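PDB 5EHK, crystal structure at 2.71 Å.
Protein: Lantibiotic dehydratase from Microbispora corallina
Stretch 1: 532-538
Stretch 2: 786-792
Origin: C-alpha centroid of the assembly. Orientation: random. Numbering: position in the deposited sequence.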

ATOM      1  N   HIS A 532      -5.139  29.375   9.488  1.00 15.94           N
ATOM      2  CA  HIS A 532      -5.319  30.776   9.101  1.00 15.63           C
ATOM      3  C   HIS A 532      -5.724  31.684  10.263  1.00 14.57           C
ATOM      4  O   HIS A 532      -6.773  31.494  10.871  1.00 18.35           O
ATOM      5  CB  HIS A 532      -6.390  30.876   8.029  1.00 13.81           C
ATOM      6  CG  HIS A 532      -6.612  32.266   7.540  1.00 12.80           C
ATOM      7  ND1 HIS A 532      -5.783  32.869   6.615  1.00 11.51           N
ATOM      8  CD2 HIS A 532      -7.546  33.187   7.870  1.00 12.83           C
ATOM      9  CE1 HIS A 532      -6.220  34.092   6.372  1.00 13.75           C
ATOM     10  NE2 HIS A 532      -7.284  34.312   7.125  1.00 14.79           N
ATOM     11  N   ALA A 533      -4.896  32.663  10.589  1.00 12.79           N
ATOM     12  CA  ALA A 533      -5.273  33.654  11.612  1.00 13.85           C
ATOM     13  C   ALA A 533      -6.560  34.383  11.223  1.00 15.33           C
ATOM     14  O   ALA A 533      -6.586  35.080  10.207  1.00 19.12           O
ATOM     15  CB  ALA A 533      -4.163  34.653  11.803  1.00 11.72           C
ATOM     16  N   GLY A 534      -7.643  34.177  11.967  1.00 12.95           N
ATOM     17  CA  GLY A 534      -8.905  34.816  11.611  1.00 17.38           C
ATOM     18  C   GLY A 534     -10.020  33.870  11.140  1.00 23.62           C
ATOM     19  O   GLY A 534     -11.203  34.256  11.078  1.00 20.87           O
ATOM     20  N   ALA A 535      -9.653  32.630  10.805  1.00 17.39           N
ATOM     21  CA  ALA A 535     -10.617  31.694  10.248  1.00 16.95           C
ATOM     22  C   ALA A 535     -11.740  31.390  11.230  1.00 19.61           C
ATOM     23  O   ALA A 535     -12.913  31.394  10.850  1.00 15.41           O
ATOM     24  CB  ALA A 535      -9.925  30.410   9.828  1.00 17.96           C
ATOM     25  N   THR A 536     -11.378  31.132  12.488  1.00 17.90           N
ATOM     26  CA  THR A 536     -12.377  30.781  13.485  1.00 20.10           C
ATOM     27  C   THR A 536     -13.268  31.980  13.826  1.00 21.48           C
ATOM     28  O   THR A 536     -14.457  31.829  14.084  1.00 20.38           O
ATOM     29  CB  THR A 536     -11.732  30.237  14.784  1.00 20.01           C
ATOM     30  OG1 THR A 536     -10.956  29.074  14.483  1.00 22.77           O
ATOM     31  CG2 THR A 536     -12.812  29.855  15.807  1.00 19.60           C
ATOM     32  N   LEU A 537     -12.695  33.176  13.795  1.00 22.92           N
ATOM     33  CA  LEU A 537     -13.431  34.376  14.174  1.00 23.88           C
ATOM     34  C   LEU A 537     -14.412  34.776  13.071  1.00 25.26           C
ATOM     35  O   LEU A 537     -15.390  35.493  13.307  1.00 22.56           O
ATOM     36  CB  LEU A 537     -12.462  35.526  14.470  1.00 24.73           C
ATOM     37  CG  LEU A 537     -11.554  35.462  15.707  1.00 28.50           C
ATOM     38  CD1 LEU A 537     -10.519  34.348  15.675  1.00 25.51           C
ATOM     39  CD2 LEU A 537     -10.852  36.780  15.862  1.00 33.44           C
ATOM     40  N   GLY A 538     -14.130  34.284  11.868  1.00 22.14           N
ATOM     41  CA  GLY A 538     -14.788  34.714  10.657  1.00 21.42           C
ATOM     42  C   GLY A 538     -16.294  34.839  10.649  1.00 24.68           C
ATOM     43  O   GLY A 538     -16.815  35.916  10.331  1.00 27.80           O
ATOM     44  N   ILE A 786     -10.729  29.643  24.712  1.00 24.30           N
ATOM     45  CA  ILE A 786     -10.127  30.843  24.168  1.00 28.64           C
ATOM     46  C   ILE A 786      -9.510  30.512  22.813  1.00 25.31           C
ATOM     47  O   ILE A 786      -8.719  29.579  22.709  1.00 27.77           O
ATOM     48  CB  ILE A 786      -9.072  31.395  25.144  1.00 27.84           C
ATOM     49  CG1 ILE A 786      -9.775  31.863  26.417  1.00 37.19           C
ATOM     50  CG2 ILE A 786      -8.312  32.523  24.521  1.00 23.33           C
ATOM     51  CD1 ILE A 786      -8.857  32.088  27.577  1.00 39.47           C
ATOM     52  N   VAL A 787      -9.905  31.227  21.767  1.00 21.07           N
ATOM     53  CA  VAL A 787      -9.294  31.018  20.457  1.00 20.18           C
ATOM     54  C   VAL A 787      -8.280  32.105  20.155  1.00 22.41           C
ATOM     55  O   VAL A 787      -8.635  33.249  19.874  1.00 26.11           O
ATOM     56  CB  VAL A 787     -10.323  31.031  19.327  1.00 21.72           C
ATOM     57  CG1 VAL A 787      -9.662  30.600  18.040  1.00 20.21           C
ATOM     58  CG2 VAL A 787     -11.467  30.112  19.646  1.00 22.02           C
ATOM     59  N   VAL A 788      -7.012  31.743  20.166  1.00 20.24           N
ATOM     60  CA  VAL A 788      -5.969  32.725  19.974  1.00 19.53           C
ATOM     61  C   VAL A 788      -5.186  32.494  18.699  1.00 17.22           C
ATOM     62  O   VAL A 788      -4.524  31.494  18.566  1.00 18.02           O
ATOM     63  CB  VAL A 788      -5.051  32.794  21.231  1.00 21.54           C
ATOM     64  CG1 VAL A 788      -5.121  31.513  22.031  1.00 24.04           C
ATOM     65  CG2 VAL A 788      -3.611  33.205  20.879  1.00 21.19           C
ATOM     66  N   PRO A 789      -5.302  33.418  17.736  1.00 19.90           N
ATOM     67  CA  PRO A 789      -4.522  33.382  16.490  1.00 17.30           C
ATOM     68  C   PRO A 789      -3.063  33.722  16.752  1.00 18.51           C
ATOM     69  O   PRO A 789      -2.776  34.407  17.715  1.00 22.87           O
ATOM     70  CB  PRO A 789      -5.166  34.479  15.635  1.00 16.58           C
ATOM     71  CG  PRO A 789      -6.551  34.655  16.234  1.00 23.09           C
ATOM     72  CD  PRO A 789      -6.376  34.424  17.699  1.00 18.87           C
ATOM     73  N   LEU A 790      -2.161  33.246  15.906  1.00 17.70           N
ATOM     74  CA  LEU A 790      -0.735  33.530  16.007  1.00 16.53           C
ATOM     75  C   LEU A 790      -0.178  33.634  14.588  1.00 17.33           C
ATOM     76  O   LEU A 790      -0.673  32.951  13.686  1.00 18.15           O
ATOM     77  CB  LEU A 790      -0.004  32.426  16.786  1.00 15.89           C
ATOM     78  CG  LEU A 790      -0.405  32.183  18.253  1.00 19.81           C
ATOM     79  CD1 LEU A 790      -1.444  31.103  18.330  1.00 24.59           C
ATOM     80  CD2 LEU A 790       0.775  31.840  19.177  1.00 15.26           C
ATOM     81  N   GLU A 791       0.807  34.508  14.375  1.00 12.94           N
ATOM     82  CA  GLU A 791       1.429  34.664  13.060  1.00 13.01           C
ATOM     83  C   GLU A 791       2.914  34.419  13.179  1.00 19.51           C
ATOM     84  O   GLU A 791       3.473  34.549  14.268  1.00 21.15           O
ATOM     85  CB  GLU A 791       1.219  36.068  12.493  1.00 11.78           C
ATOM     86  CG  GLU A 791      -0.224  36.527  12.427  1.00 16.33           C
ATOM     87  CD  GLU A 791      -0.371  37.940  11.855  1.00 20.06           C
ATOM     88  OE1 GLU A 791       0.666  38.609  11.619  1.00 18.86           O
ATOM     89  OE2 GLU A 791      -1.527  38.355  11.594  1.00 19.77           O
ATOM     90  N   ARG A 792       3.564  34.081  12.069  1.00 16.68           N
ATOM     91  CA  ARG A 792       5.013  34.015  12.075  1.00 15.42           C
ATOM     92  C   ARG A 792       5.553  35.372  12.537  1.00 20.72           C
ATOM     93  O   ARG A 792       5.174  36.410  11.986  1.00 23.70           O
ATOM     94  CB  ARG A 792       5.522  33.680  10.684  1.00 15.72           C
ATOM     95  CG  ARG A 792       7.019  33.404  10.624  1.00 19.81           C
ATOM     96  CD  ARG A 792       7.493  33.040   9.200  1.00 18.92           C
ATOM     97  NE  ARG A 792       7.047  34.004   8.193  1.00 19.24           N
ATOM     98  CZ  ARG A 792       6.162  33.734   7.242  1.00 17.11           C
ATOM     99  NH1 ARG A 792       5.643  32.521   7.150  1.00 15.67           N
ATOM    100  NH2 ARG A 792       5.807  34.674   6.374  1.00 17.99           N
TER

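The two stretches are held together by van der Waals packing. No hydrogen bond joins them, and the 254 Å² they bury, summed over both sides, is a modest patch in which the closest side-chain contacts are between carbon atoms. The residues that touch are at least 251 positions apart in sequence.

The apolar contacts centre on Pro789. Its ring, in the C-gamma exo pucker, receives two side chains: Ala533 CB lies 4.0 Å from Pro789 CB, and Leu537 CD1 lies 4.0 Å from Pro789 CG. The backbones come closest at the first of these pairs, with Ala533 CA and Pro789 CA only 4.9 Å apart. A methyl group suits that spacing, because the CA-to-CB bond of Ala533 points toward the strand and its CB already sits at contact distance. Leu537 reaches the same ring differently: its CA-to-CB bond runs sideways, and chi1 of -69° (m) with chi2 of 65° (p) brings CD1 nearer the proline.

Another carbon contact lies two residues back along the strand, where Thr536 CB is 3.9 Å from Val787 CG1. The wider backbone gap, 7.6 Å between Thr536 CA and Val787 CA, is bridged by two beta-branched residues whose CA-to-CB bonds both point toward the opposing stretch. Thr536 takes the m rotamer and Val787 the t rotamer; the hydroxyl OG1 of Thr536 is hydrogen-bonded elsewhere in the structure, so its burial carries no unpaired polar cost. The extended strand explains the spacing of Val787 and Pro789: both direct their CA-to-CB bonds toward stretch 1, while those of Val788 and Leu790 point away.

The remaining contacts, to backbone atoms and to the glutamate, are looser. Ala533 CB is 4.3 Å from the carbonyl Leu790 O and 4.4 Å from Glu791 CG, so the glutamate contributes an aliphatic carbon here, while its OE2 is hydrogen-bonded elsewhere.

Local backbone geometry positions the alanine. His532 to Ala535 form a type II beta turn, closed by a hydrogen bond from Ala535 N to His532 O at 3.1 Å, and Ala533 occupies its second position with phi/psi of -59/113. Gly534 follows at 112/-15, where a CB would be jammed against the carbonyl O of Ala533; this conformation by itself calls for glycine. Gly534 N also approaches Pro789 CG, at 4.4 Å. After the turn, residues 535-538 adopt helical phi/psi values, and a weak bond from Gly538 N to Ala535 O (3.3 Å) spans Thr536 and Leu537, the two residues that extend the packing.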